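ATP synthase subunit s, mitochondrial (Bos taurus, PDB 3E4G) regulates the mitochondrial ATP synthase, being needed for its proton conduction and blocking a proton leak through an alternative exit pathway. Local coordinates at residues Asn7-Asn11 with Cys72-Gly77; Glu29-Arg33 with Gly77-Met81; Lys62-Ile66 with Tyr86-Arg91; Gln113-Met119 with His137-Lys142; Ile132-His136 with Ile158-Phe162. The protein carries 1 engineered substitution. All coordinates share one frame; numbering follows the deposited sequence. Where two conformers were deposited one is given.

Interaction 1 of 5, residues Asn7-Asn11 with Cys72-Gly77; sequences NAVFN and CIMSIG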
# COMPACT_ATOMS: atom_id res chain seq x y z
N ASN A 7 9.39 10.62 -11.66
CA ASN A 7 8.67 9.61 -10.89
C ASN A 7 9.58 8.96 -9.87
O ASN A 7 9.15 8.68 -8.74
CB ASN A 7 8.03 8.59 -11.85
CG ASN A 7 6.71 9.08 -12.47
OD1 ASN A 7 6.02 9.93 -12.01
ND2 ASN A 7 6.36 8.39 -13.54
N ALA A 8 10.83 8.69 -10.27
CA ALA A 8 11.74 8.07 -9.36
C ALA A 8 12.02 8.97 -8.16
O ALA A 8 12.00 8.46 -7.02
CB ALA A 8 13.06 7.69 -10.06
N VAL A 9 12.26 10.24 -8.34
CA VAL A 9 12.58 11.10 -7.22
C VAL A 9 11.32 11.36 -6.35
O VAL A 9 11.47 11.62 -5.16
CB VAL A 9 13.27 12.39 -7.66
CG1 VAL A 9 12.36 13.41 -8.23
CG2 VAL A 9 14.26 12.84 -6.70
N PHE A 10 10.14 11.31 -6.94
CA PHE A 10 8.92 11.36 -6.10
C PHE A 10 8.88 10.18 -5.14
O PHE A 10 8.32 10.28 -4.03
CB PHE A 10 7.66 11.43 -6.96
CG PHE A 10 7.22 12.85 -7.23
CD1 PHE A 10 5.99 13.32 -6.79
CD2 PHE A 10 8.05 13.76 -7.93
CE1 PHE A 10 5.55 14.60 -6.97
CE2 PHE A 10 7.63 15.06 -8.14
CZ PHE A 10 6.37 15.50 -7.71
N ASN A 11 9.36 9.05 -5.58
CA ASN A 11 9.31 7.79 -4.79
C ASN A 11 10.50 7.59 -3.89
O ASN A 11 10.37 6.88 -2.87
CB ASN A 11 9.11 6.59 -5.73
CG ASN A 11 7.67 6.46 -6.13
OD1 ASN A 11 7.28 6.85 -7.29
ND2 ASN A 11 6.86 5.95 -5.27
N CYS A 72 1.15 7.90 -8.25
CA CYS A 72 2.41 7.49 -8.95
C CYS A 72 3.32 6.70 -8.08
O CYS A 72 4.50 6.50 -8.47
CB CYS A 72 3.12 8.75 -9.55
SG CYS A 72 3.77 9.86 -8.31
N ILE A 73 2.86 6.14 -6.97
CA ILE A 73 3.73 5.29 -6.15
C ILE A 73 4.17 4.07 -6.95
O ILE A 73 3.46 3.49 -7.76
CB ILE A 73 3.05 4.89 -4.83
CG1 ILE A 73 1.74 4.11 -5.06
CG2 ILE A 73 2.88 6.11 -3.94
CD1 ILE A 73 1.08 3.73 -3.69
N MET A 74 5.42 3.66 -6.63
CA MET A 74 5.99 2.44 -7.30
C MET A 74 7.16 1.96 -6.54
O MET A 74 7.91 2.74 -5.99
CB MET A 74 6.20 2.60 -8.67
CG MET A 74 7.13 3.50 -8.85
SD MET A 74 7.43 3.75 -10.69
CE MET A 74 7.42 2.12 -11.34
N SER A 75 7.43 0.68 -6.66
CA SER A 75 8.65 0.01 -6.32
C SER A 75 9.31 0.49 -5.07
O SER A 75 8.83 0.25 -3.92
CB SER A 75 9.58 -0.07 -7.59
OG SER A 75 10.07 1.23 -7.92
N ILE A 76 10.49 1.07 -5.21
CA ILE A 76 11.27 1.39 -4.03
C ILE A 76 10.59 2.53 -3.23
O ILE A 76 10.99 2.74 -2.07
CB ILE A 76 12.77 1.51 -4.27
CG1 ILE A 76 12.90 2.65 -5.21
CG2 ILE A 76 13.39 0.15 -4.63
CD1 ILE A 76 11.90 3.78 -5.49
N GLY A 77 9.55 3.23 -3.73
CA GLY A 77 8.80 4.13 -2.85
C GLY A 77 8.25 3.38 -1.64
O GLY A 77 8.14 3.94 -0.55

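Interaction 2 of 5, residues Glu29-Arg33 with Gly77-Met81; sequences EWLLR and GFDHM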
# COMPACT_ATOMS: atom_id res chain seq x y z
N GLU A 29 4.33 12.06 3.80
CA GLU A 29 4.84 13.02 2.78
C GLU A 29 4.98 12.31 1.43
O GLU A 29 4.59 12.84 0.37
CB GLU A 29 6.15 13.60 3.23
CG GLU A 29 5.97 14.60 4.40
CD GLU A 29 7.18 15.01 5.11
OE1 GLU A 29 8.28 14.53 4.84
OE2 GLU A 29 7.01 15.92 6.01
N TRP A 30 5.60 11.14 1.41
CA TRP A 30 5.73 10.33 0.19
C TRP A 30 4.37 10.07 -0.44
O TRP A 30 4.14 10.30 -1.64
CB TRP A 30 6.45 9.01 0.51
CG TRP A 30 6.32 7.98 -0.54
CD1 TRP A 30 6.68 8.03 -1.86
CD2 TRP A 30 5.71 6.68 -0.37
NE1 TRP A 30 6.38 6.86 -2.50
CE2 TRP A 30 5.77 6.00 -1.59
CE3 TRP A 30 5.14 6.03 0.75
CZ2 TRP A 30 5.25 4.71 -1.78
CZ3 TRP A 30 4.64 4.76 0.58
CH2 TRP A 30 4.67 4.12 -0.65
N LEU A 31 3.44 9.57 0.37
CA LEU A 31 2.12 9.21 -0.20
C LEU A 31 1.42 10.43 -0.75
O LEU A 31 0.93 10.41 -1.89
CB LEU A 31 1.30 8.47 0.87
CG LEU A 31 1.80 7.02 1.02
CD1 LEU A 31 1.46 6.42 2.38
CD2 LEU A 31 1.28 6.12 -0.09
N LEU A 32 1.35 11.51 0.03
CA LEU A 32 0.58 12.64 -0.48
C LEU A 32 1.29 13.31 -1.68
O LEU A 32 0.61 13.73 -2.62
CB LEU A 32 0.21 13.67 0.59
CG LEU A 32 -1.09 13.34 1.35
CD1 LEU A 32 -1.03 12.02 2.17
CD2 LEU A 32 -1.39 14.52 2.30
N ARG A 33 2.62 13.39 -1.69
CA ARG A 33 3.28 14.01 -2.86
C ARG A 33 3.04 13.18 -4.11
O ARG A 33 3.07 13.71 -5.23
CB ARG A 33 4.79 14.31 -2.61
CG ARG A 33 5.68 13.10 -2.65
CD ARG A 33 6.96 13.37 -1.88
NE ARG A 33 7.92 12.29 -2.06
CZ ARG A 33 8.81 11.90 -1.16
NH1 ARG A 33 8.91 12.55 0.01
NH2 ARG A 33 9.59 10.85 -1.41
N GLY A 77 9.55 3.23 -3.73
CA GLY A 77 8.80 4.13 -2.85
C GLY A 77 8.25 3.38 -1.64
O GLY A 77 8.14 3.94 -0.55
N PHE A 78 7.91 2.10 -1.83
CA PHE A 78 7.37 1.32 -0.73
C PHE A 78 8.36 1.05 0.37
O PHE A 78 7.94 0.61 1.45
CB PHE A 78 6.73 0.03 -1.26
CG PHE A 78 5.47 0.25 -2.06
CD1 PHE A 78 4.26 0.59 -1.45
CD2 PHE A 78 5.47 0.20 -3.42
CE1 PHE A 78 3.11 0.82 -2.19
CE2 PHE A 78 4.35 0.47 -4.17
CZ PHE A 78 3.15 0.74 -3.56
N ASP A 79 9.65 1.34 0.18
CA ASP A 79 10.58 1.30 1.28
C ASP A 79 10.21 2.30 2.39
O ASP A 79 10.65 2.14 3.55
CB ASP A 79 12.00 1.44 0.82
CG ASP A 79 12.53 0.19 0.06
OD1 ASP A 79 11.88 -0.87 0.06
OD2 ASP A 79 13.59 0.33 -0.52
N HIS A 80 9.41 3.32 2.06
CA HIS A 80 8.90 4.20 3.13
C HIS A 80 8.00 3.44 4.15
O HIS A 80 7.69 3.96 5.20
CB HIS A 80 8.03 5.34 2.56
CG HIS A 80 8.81 6.42 1.85
ND1 HIS A 80 9.01 6.41 0.49
CD2 HIS A 80 9.39 7.55 2.30
CE1 HIS A 80 9.69 7.52 0.18
NE2 HIS A 80 9.94 8.21 1.25
N MET A 81 7.54 2.28 3.75
CA MET A 81 6.59 1.44 4.58
C MET A 81 7.40 0.75 5.72
O MET A 81 6.77 0.21 6.62
CB MET A 81 5.88 0.37 3.72
CG MET A 81 4.99 0.98 2.60
SD MET A 81 3.59 2.04 3.14
CE MET A 81 2.64 0.87 4.03
O HOH W 1 11.34 10.62 1.34

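Interaction 3 of 5, residues Lys62-Ile66 with Tyr86-Arg91; sequences KIQAI and YVEKIR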
# COMPACT_ATOMS: atom_id res chain seq x y z
N LYS A 62 0.06 8.26 13.65
CA LYS A 62 0.43 6.93 13.11
C LYS A 62 -0.56 6.57 12.02
O LYS A 62 -1.78 6.59 12.22
CB LYS A 62 0.35 5.87 14.20
CG LYS A 62 1.20 6.19 15.46
CD LYS A 62 2.68 6.40 15.16
CE LYS A 62 3.44 6.62 16.48
NZ LYS A 62 4.89 6.90 16.21
N ILE A 63 -0.04 6.21 10.84
CA ILE A 63 -0.92 5.81 9.74
C ILE A 63 -1.71 4.57 10.09
O ILE A 63 -1.10 3.53 10.43
CB ILE A 63 -0.10 5.61 8.44
CG1 ILE A 63 0.59 6.92 8.03
CG2 ILE A 63 -0.99 5.06 7.33
CD1 ILE A 63 1.64 6.73 6.90
N GLN A 64 -3.01 4.64 9.94
CA GLN A 64 -3.89 3.48 10.03
C GLN A 64 -4.32 2.97 8.67
O GLN A 64 -4.45 1.77 8.44
CB GLN A 64 -5.17 3.82 10.88
CG GLN A 64 -6.07 2.61 11.03
CD GLN A 64 -7.15 2.85 12.13
OE1 GLN A 64 -7.58 3.99 12.32
NE2 GLN A 64 -7.55 1.79 12.81
N ALA A 65 -4.64 3.91 7.75
CA ALA A 65 -5.19 3.55 6.44
C ALA A 65 -4.50 4.40 5.38
O ALA A 65 -4.18 5.56 5.58
CB ALA A 65 -6.71 3.79 6.42
N ILE A 66 -4.34 3.76 4.21
CA ILE A 66 -3.77 4.38 3.02
C ILE A 66 -4.74 4.20 1.89
O ILE A 66 -5.26 3.10 1.68
CB ILE A 66 -2.41 3.74 2.66
CG1 ILE A 66 -1.41 3.99 3.81
CG2 ILE A 66 -1.89 4.25 1.31
CD1 ILE A 66 -0.13 3.15 3.71
N TYR A 86 1.61 0.38 12.43
CA TYR A 86 0.18 0.30 12.75
C TYR A 86 -0.71 0.36 11.52
O TYR A 86 -1.92 0.65 11.62
CB TYR A 86 -0.22 1.39 13.76
CG TYR A 86 0.71 1.48 14.92
CD1 TYR A 86 0.67 0.55 15.98
CD2 TYR A 86 1.63 2.50 14.97
CE1 TYR A 86 1.53 0.66 17.06
CE2 TYR A 86 2.48 2.66 16.10
CZ TYR A 86 2.37 1.74 17.14
OH TYR A 86 3.19 1.86 18.26
N VAL A 87 -0.17 0.10 10.32
CA VAL A 87 -1.01 0.17 9.08
C VAL A 87 -1.92 -1.03 8.99
O VAL A 87 -1.47 -2.18 8.95
CB VAL A 87 -0.09 0.29 7.85
CG1 VAL A 87 -0.99 0.33 6.59
CG2 VAL A 87 0.83 1.47 7.93
N GLU A 88 -3.21 -0.76 8.93
CA GLU A 88 -4.21 -1.80 8.91
C GLU A 88 -4.96 -1.95 7.59
O GLU A 88 -5.48 -3.04 7.32
CB GLU A 88 -5.25 -1.57 10.05
CG GLU A 88 -4.58 -1.68 11.37
CD GLU A 88 -5.44 -1.42 12.55
OE1 GLU A 88 -6.55 -0.90 12.43
OE2 GLU A 88 -4.92 -1.56 13.70
N LYS A 89 -5.07 -0.87 6.82
CA LYS A 89 -5.86 -0.82 5.59
C LYS A 89 -5.03 -0.18 4.50
O LYS A 89 -4.49 0.91 4.69
CB LYS A 89 -7.13 0.02 5.78
CG LYS A 89 -8.13 -0.53 6.79
CD LYS A 89 -9.27 0.47 7.04
CE LYS A 89 -10.44 -0.12 7.71
NZ LYS A 89 -11.47 0.86 8.13
N ILE A 90 -4.97 -0.85 3.32
CA ILE A 90 -4.36 -0.26 2.14
C ILE A 90 -5.27 -0.47 0.96
O ILE A 90 -5.70 -1.59 0.67
CB ILE A 90 -2.97 -0.89 1.82
CG1 ILE A 90 -2.00 -0.66 2.98
CG2 ILE A 90 -2.42 -0.32 0.49
CD1 ILE A 90 -0.65 -1.37 2.77
N ARG A 91 -5.55 0.61 0.23
CA ARG A 91 -6.27 0.56 -1.04
C ARG A 91 -5.32 1.10 -2.11
O ARG A 91 -4.76 2.20 -1.96
CB ARG A 91 -7.53 1.43 -0.97
CG ARG A 91 -8.33 1.41 -2.18
CD ARG A 91 -9.69 2.10 -1.79
NE ARG A 91 -10.63 1.90 -2.80
CZ ARG A 91 -10.76 2.89 -3.78
NH1 ARG A 91 -9.98 3.94 -3.71
NH2 ARG A 91 -11.73 2.81 -4.65
O HOH W 2 1.65 3.07 11.21

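Interaction 4 of 5, residues Gln113-Met119 with His137-Lys142; sequences QKSMLEM and HFRNLK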
# COMPACT_ATOMS: atom_id res chain seq x y z
N GLN A 113 3.14 -7.41 7.84
CA GLN A 113 2.53 -8.74 8.09
C GLN A 113 1.80 -8.74 9.45
O GLN A 113 0.74 -9.32 9.60
CB GLN A 113 3.60 -9.83 8.13
CG GLN A 113 4.34 -9.98 6.80
CD GLN A 113 5.52 -10.97 6.94
OE1 GLN A 113 5.78 -11.48 8.04
NE2 GLN A 113 6.19 -11.19 5.83
N LYS A 114 2.41 -8.08 10.45
CA LYS A 114 1.82 -8.06 11.80
C LYS A 114 0.57 -7.26 11.89
O LYS A 114 -0.34 -7.62 12.65
CB LYS A 114 2.87 -7.53 12.81
CG LYS A 114 4.04 -8.46 12.99
CD LYS A 114 5.26 -7.71 13.51
CE LYS A 114 6.48 -8.62 13.65
NZ LYS A 114 7.64 -7.87 14.05
N SER A 115 0.46 -6.15 11.15
CA SER A 115 -0.64 -5.19 11.37
C SER A 115 -1.74 -5.27 10.32
O SER A 115 -2.88 -4.85 10.62
CB SER A 115 -0.10 -3.78 11.37
OG SER A 115 0.55 -3.47 10.15
N MET A 116 -1.47 -5.74 9.10
CA MET A 116 -2.43 -5.59 8.02
C MET A 116 -3.67 -6.42 8.21
O MET A 116 -3.62 -7.64 8.43
CB MET A 116 -1.75 -5.94 6.69
CG MET A 116 -0.96 -4.77 6.14
SD MET A 116 -1.99 -3.39 5.58
CE MET A 116 -2.80 -4.16 4.15
N LEU A 117 -4.81 -5.75 8.03
CA LEU A 117 -6.15 -6.35 8.15
C LEU A 117 -6.94 -6.36 6.84
O LEU A 117 -7.76 -7.25 6.64
CB LEU A 117 -6.98 -5.65 9.24
CG LEU A 117 -6.32 -5.57 10.61
CD1 LEU A 117 -7.23 -4.80 11.57
CD2 LEU A 117 -6.05 -7.01 11.15
N GLU A 118 -6.77 -5.32 6.02
CA GLU A 118 -7.65 -5.11 4.87
C GLU A 118 -6.81 -4.58 3.70
O GLU A 118 -6.05 -3.62 3.87
CB GLU A 118 -8.71 -4.07 5.22
CG GLU A 118 -9.47 -3.41 4.07
CD GLU A 118 -10.47 -2.38 4.49
OE1 GLU A 118 -11.29 -2.74 5.39
OE2 GLU A 118 -10.41 -1.29 3.91
N MET A 119 -7.01 -5.18 2.53
CA MET A 119 -6.38 -4.59 1.33
C MET A 119 -7.33 -4.67 0.17
O MET A 119 -8.15 -5.58 0.05
CB MET A 119 -5.06 -5.29 1.05
CG MET A 119 -4.25 -4.67 0.02
SD MET A 119 -2.58 -5.39 0.05
CE MET A 119 -1.84 -4.25 -1.09
N HIS A 137 1.42 -13.65 2.79
CA HIS A 137 2.26 -13.37 3.98
C HIS A 137 1.56 -12.42 4.94
O HIS A 137 2.03 -12.30 6.10
CB HIS A 137 3.59 -12.76 3.57
CG HIS A 137 4.44 -13.74 2.84
ND1 HIS A 137 4.98 -14.92 3.42
CD2 HIS A 137 4.81 -13.74 1.58
CE1 HIS A 137 5.58 -15.60 2.48
NE2 HIS A 137 5.61 -14.86 1.38
N PHE A 138 0.50 -11.73 4.54
CA PHE A 138 -0.31 -10.90 5.45
C PHE A 138 -1.22 -11.81 6.22
O PHE A 138 -2.41 -11.98 5.95
CB PHE A 138 -1.03 -9.80 4.68
CG PHE A 138 -0.16 -8.74 4.10
CD1 PHE A 138 1.18 -8.54 4.45
CD2 PHE A 138 -0.72 -7.79 3.21
CE1 PHE A 138 1.88 -7.48 3.98
CE2 PHE A 138 0.02 -6.75 2.71
CZ PHE A 138 1.33 -6.58 3.10
N ARG A 139 -0.61 -12.46 7.24
CA ARG A 139 -1.24 -13.59 7.93
C ARG A 139 -2.44 -13.21 8.71
O ARG A 139 -3.22 -14.07 9.12
CB ARG A 139 -0.19 -14.33 8.79
CG ARG A 139 0.47 -13.47 9.85
CD ARG A 139 1.53 -14.26 10.59
NE ARG A 139 2.27 -13.47 11.59
CZ ARG A 139 3.33 -12.74 11.32
NH1 ARG A 139 3.83 -12.68 10.10
NH2 ARG A 139 3.88 -11.99 12.27
N ASN A 140 -2.63 -11.90 9.03
CA ASN A 140 -3.77 -11.39 9.78
C ASN A 140 -4.83 -10.78 8.91
O ASN A 140 -5.83 -10.22 9.41
CB ASN A 140 -3.30 -10.37 10.80
CG ASN A 140 -2.30 -10.96 11.77
OD1 ASN A 140 -1.15 -10.41 11.88
ND2 ASN A 140 -2.63 -12.04 12.41
N LEU A 141 -4.68 -10.89 7.57
CA LEU A 141 -5.65 -10.26 6.67
C LEU A 141 -7.03 -10.85 6.86
O LEU A 141 -7.21 -12.08 6.86
CB LEU A 141 -5.19 -10.43 5.21
CG LEU A 141 -5.60 -9.34 4.21
CD1 LEU A 141 -4.86 -8.01 4.58
CD2 LEU A 141 -5.21 -9.79 2.84
N LYS A 142 -8.02 -9.96 6.94
CA LYS A 142 -9.43 -10.34 7.06
C LYS A 142 -10.24 -10.00 5.83
O LYS A 142 -11.34 -10.58 5.67
CB LYS A 142 -10.04 -9.71 8.28
CG LYS A 142 -9.40 -10.15 9.62
CD LYS A 142 -9.60 -11.77 9.74
CE LYS A 142 -11.07 -12.12 9.78
NZ LYS A 142 -11.21 -13.45 10.44

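Interaction 5 of 5, residues Ile132-His136 with Ile158-Phe162; sequences IIALH and IVQAF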
# COMPACT_ATOMS: atom_id res chain seq x y z
N ILE A 132 -0.57 -11.10 -6.46
CA ILE A 132 -1.66 -11.40 -5.51
C ILE A 132 -1.25 -12.49 -4.57
O ILE A 132 -1.50 -12.42 -3.35
CB ILE A 132 -2.97 -11.74 -6.29
CG1 ILE A 132 -3.45 -10.57 -7.17
CG2 ILE A 132 -4.06 -12.22 -5.31
CD1 ILE A 132 -3.60 -9.27 -6.45
N ILE A 133 -0.67 -13.57 -5.06
CA ILE A 133 -0.37 -14.69 -4.21
C ILE A 133 0.67 -14.31 -3.12
O ILE A 133 0.58 -14.83 -2.03
CB ILE A 133 0.10 -15.91 -5.11
CG1 ILE A 133 -1.05 -16.46 -5.89
CG2 ILE A 133 0.74 -17.01 -4.26
CD1 ILE A 133 -1.96 -17.37 -5.00
N ALA A 134 1.54 -13.33 -3.41
CA ALA A 134 2.46 -12.84 -2.44
C ALA A 134 1.78 -12.32 -1.13
O ALA A 134 2.35 -12.33 -0.04
CB ALA A 134 3.35 -11.80 -3.04
N LEU A 135 0.53 -11.85 -1.28
CA LEU A 135 -0.21 -11.30 -0.13
C LEU A 135 -0.54 -12.31 0.93
O LEU A 135 -0.98 -11.93 2.03
CB LEU A 135 -1.48 -10.58 -0.61
CG LEU A 135 -1.21 -9.50 -1.67
CD1 LEU A 135 -2.58 -8.99 -2.20
CD2 LEU A 135 -0.27 -8.36 -1.10
N HIS A 136 -0.32 -13.60 0.64
CA HIS A 136 -0.56 -14.62 1.69
C HIS A 136 0.34 -14.39 2.92
O HIS A 136 -0.03 -14.86 4.02
CB HIS A 136 -0.38 -16.03 1.15
CG HIS A 136 0.99 -16.48 1.02
ND1 HIS A 136 1.79 -16.25 -0.07
CD2 HIS A 136 1.68 -17.27 1.85
CE1 HIS A 136 2.97 -16.84 0.15
NE2 HIS A 136 2.94 -17.44 1.34
N ILE A 158 -6.56 -18.54 -7.36
CA ILE A 158 -6.38 -17.58 -6.28
C ILE A 158 -7.31 -17.88 -5.13
O ILE A 158 -6.92 -17.94 -3.94
CB ILE A 158 -6.47 -16.11 -6.78
CG1 ILE A 158 -5.19 -15.84 -7.58
CG2 ILE A 158 -6.85 -15.12 -5.59
CD1 ILE A 158 -5.09 -14.63 -8.11
N VAL A 159 -8.57 -18.14 -5.42
CA VAL A 159 -9.52 -18.49 -4.36
C VAL A 159 -9.12 -19.72 -3.58
O VAL A 159 -9.17 -19.74 -2.32
CB VAL A 159 -10.94 -18.77 -4.94
CG1 VAL A 159 -11.93 -19.30 -3.88
CG2 VAL A 159 -11.52 -17.54 -5.68
N GLN A 160 -8.68 -20.75 -4.28
CA GLN A 160 -8.26 -21.96 -3.58
C GLN A 160 -7.02 -21.81 -2.76
O GLN A 160 -6.99 -22.33 -1.62
CB GLN A 160 -8.09 -23.11 -4.55
CG GLN A 160 -9.46 -23.50 -5.14
CD GLN A 160 -10.55 -23.79 -4.05
OE1 GLN A 160 -10.33 -24.63 -3.16
NE2 GLN A 160 -11.74 -23.14 -4.16
N ALA A 161 -6.09 -21.04 -3.30
CA ALA A 161 -4.82 -20.73 -2.60
C ALA A 161 -5.09 -20.07 -1.28
O ALA A 161 -4.49 -20.39 -0.24
CB ALA A 161 -3.86 -19.91 -3.43
N PHE A 162 -5.93 -19.04 -1.31
CA PHE A 162 -6.29 -18.31 -0.08
C PHE A 162 -7.15 -19.14 0.84
O PHE A 162 -7.10 -18.98 2.10
CB PHE A 162 -6.86 -16.92 -0.37
CG PHE A 162 -5.89 -15.89 -0.81
CD1 PHE A 162 -4.89 -15.42 0.02
CD2 PHE A 162 -6.10 -15.25 -1.95
CE1 PHE A 162 -4.03 -14.44 -0.40
CE2 PHE A 162 -5.23 -14.30 -2.38
CZ PHE A 162 -4.12 -14.00 -1.65

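Interaction 1 of 5, residues Asn7-Asn11 with Cys72-Gly77
Asn11, the last residue of helix 2-11, and Gly77 bring their backbones so close that their CA atoms are 4.2 Å apart. No side chain stands between them at Gly77, and its CA makes a CA-H...O contact of 3.2 Å with Asn11 O. This is the tight end of the contact. With CG anti to its own carbonyl carbon (chi1 -80°), the Asn11 amide leaves the helix and enters the bend of the 72-77 loop, where its CG lies 3.6 Å from Met74 N. The side chain of Met74 runs across it at about a right angle, and Ile76 CD1 lies 4.0 Å from Asn11 CB. An alanine in place of Asn11 would remove the amide and is likely to leave the backbone polar atoms of Cys72 and Met74 without the group that now fills the bend.

Toward the other end, where Asn7, Phe10 and Cys72 are all partly exposed, the fit slackens. Cys72 SG stands obliquely beside the Phe10 ring, 5.3 Å from its centroid, a loose sulfur-aromatic contact. Asn7 does no more than bring OD1 to 4.0 Å from Cys72 CB, while its ND2 is weakly bonded to Tyr97. The whole is an N-terminal helical domain seated on a leucine-rich repeat, here the loop that follows magnesium-binding Thr69 in the second repeat.

Interaction 2 of 5, residues Glu29-Arg33 with Gly77-Met81
Trp30, Phe78 and His80 form an aromatic cluster that joins the N-terminal domain to the second leucine-rich repeat. In the first shell the five-membered ring of Trp30 makes an offset stack with the His80 imidazole, centroids 4.1 Å apart and planes only 10° from parallel. Trp30 CB sits over the centre of the same imidazole, 3.5 Å from its centroid, in a CH-pi contact. The six-membered ring turns its rim to the face of Phe78, a T-shaped pair with centroids 5.5 Å apart, and Met81 SD comes in at that rim, 3.9 Å from Trp30 CZ3, a Met-aromatic contact. A chi1 of 164° swings the indole away from the backbone N of Trp30 and out to these partners.

The next shell fixes the imidazole. His80 ND1 donates in the ring plane to a lone pair of Gly77 O at 2.8 Å, and this oxygen, which also takes the backbone N-H of His80, lies over the same indole face as the imidazole. Leu31 CD2 covers the opposite face, and Phe78 leans on helix 100-107. Arg33 NE is held by Phe10 O, while its NH2 donates to a water whose oxygen is 2.8 Å from His80 NE2.

Interaction 3 of 5, residues Lys62-Ile66 with Tyr86-Arg91
Gln64 O accepts two backbone N-H groups of the neighbouring strand, Glu88 N at 2.9 Å and Lys89 N at 3.2 Å, and with them opens the parallel pairing of strands 63-69 and 89-93. Pairing continues as Ile66 N gives to Lys89 O and Ile66 O takes from Arg91 N, the two short strand axes running 25° apart. On its other side Gln64 shares Arg39 with Ala65, a classic beta bulge against strand 37-40.

Lys62 illustrates how an aliphatic chain can serve a polar tip. Its CB meets Tyr86 CD2 at 3.7 Å; CG lies 3.8 Å from CE2 of Tyr86; a bend at chi2 (-57°) then lays CD along the ring, 3.9 Å from that same CE2, and CE is still 4.1 Å from it. NZ then passes beyond the ring to a salt bridge with Asp59.

The side chains of Gln64 and Glu88 join as well. Gln64 NE2 donates almost straight (172°) to Glu88 OE1 at 2.9 Å, with the acceptor in the amide plane but the donor above the carboxylate plane; Gln64 OE1 is taken by Arg39. On the opposite side Ile63 and Ile66 pack on Val87, and Ile66 on Ile90 as well; Ile63 and Ile66 also touch helix 23-33. Such a strand pair divides its chemistry by face: hydrocarbon builds the core of the repeats, whereas the amide-carboxylate bond ties the start of one strand to the next and probably tempers the charge of Glu88.

Interaction 4 of 5, residues Gln113-Met119 with His137-Lys142
His137 sets its carbonyl oxygen 3.3 Å from Gln113 CG, where the loop before strand 143-147 begins to cover the helix-to-strand turn leading from the third leucine-rich repeat into the fourth. Its side chain runs beside that of Gln113, pointing the same way.

Phe138, centre of an inverse gamma turn and first residue of a type I turn ending at Leu141, sends its ring inward. Met116 CG lies over one face, 4.1 Å from the centroid, in a CH-pi contact, and Met119 SD approaches in the ring plane, 4.0 Å from CE2 of Phe138. Replacing Phe138 with an alanine would probably open a gap beside Met116 and Met119 and deprive both of their Met-aromatic contact.

Arg139 stretches out to the side chain of Gln113. NH1 makes a weak bond of 3.1 Å to Gln113 OE1, which lies at the edge of the guanidinium while the amide stands nearly upright to it (planes 81° apart); Gln113 NE2 is engaged by Ser107 O. The Lys114 chain runs alongside, its NZ 5.9 Å from Arg139 NH2, so the like charges stay apart. Next, Asn140 faces the last turn of helix 110-115, where the carbonyls of Gln113 and Lys114 emerge, and its CB is 3.6 Å from Met116 O.

Leu141 has CG turned beside its carbonyl carbon (chi1 -150°), which presses CD1 to 3.5 Å from Leu117 C. Finally Lys142 N gives a nearly straight hydrogen bond (165°) of 2.7 Å to Leu117 O.

Interaction 5 of 5, residues Ile132-His136 with Ile158-Phe162
Ile133 O is gripped from opposite faces of its carbonyl plane by two groups of His136, ND1 at 2.7 Å and the backbone N at 3.1 Å, while both residues also meet the helix next door. The setting is that of a leucine-rich repeat protein, in which helices 129-134 and 155-165 pack on the sheet. Ile133 O lies in the plane of the imidazole, which ties the side chain back to its own turn.

No hydrogen bond crosses between the segments; the side chains that meet are mostly hydrocarbon. Ile133 CD1 reaches over to Ala161 CB at 3.5 Å, the small residue allowing a close approach. Ile132 turns CG2, which stands anti to its backbone N, to the neighbouring helix, where it meets Ile158 CD1 at 3.8 Å, the two side chains crossing at about a right angle. The same methyl lies in the plane of the Phe162 ring, 3.8 Å from CE2 of that residue. Farther inward Leu135 and Phe162 both rest on Leu144 of strand 143-147, which carries the helix pair onto the sheet. The Phe162 ring thus turns its edge to the backbone of 132-136: its CE1 is 3.9 Å from His136 N, and its CZ only 3.5 Å from Ile132 O.

Overall arrangement
Interaction 2 is the most buried contact, and the one built on stacked rings. It shares Gly77 with interaction 1, which lies farther from the centre, so that the N-terminal domain is fixed to the loop 72-81 by two neighbouring contacts. Met81 and Leu31 pass from interaction 2 to Ile66 of interaction 3, where backbone pairing replaces ring stacking. Interactions 3 and 4 reach adjacent strands of one sheet, joined by the bond from Leu117 N to Glu88 O; interaction 4 adds methionine-aromatic packing and charged residues toward solvent. Interaction 5, about 17 Å from the chain centre, touches interaction 4 through Leu135 and Met119, and joins its two helices without a hydrogen bond, chiefly through apolar side chains.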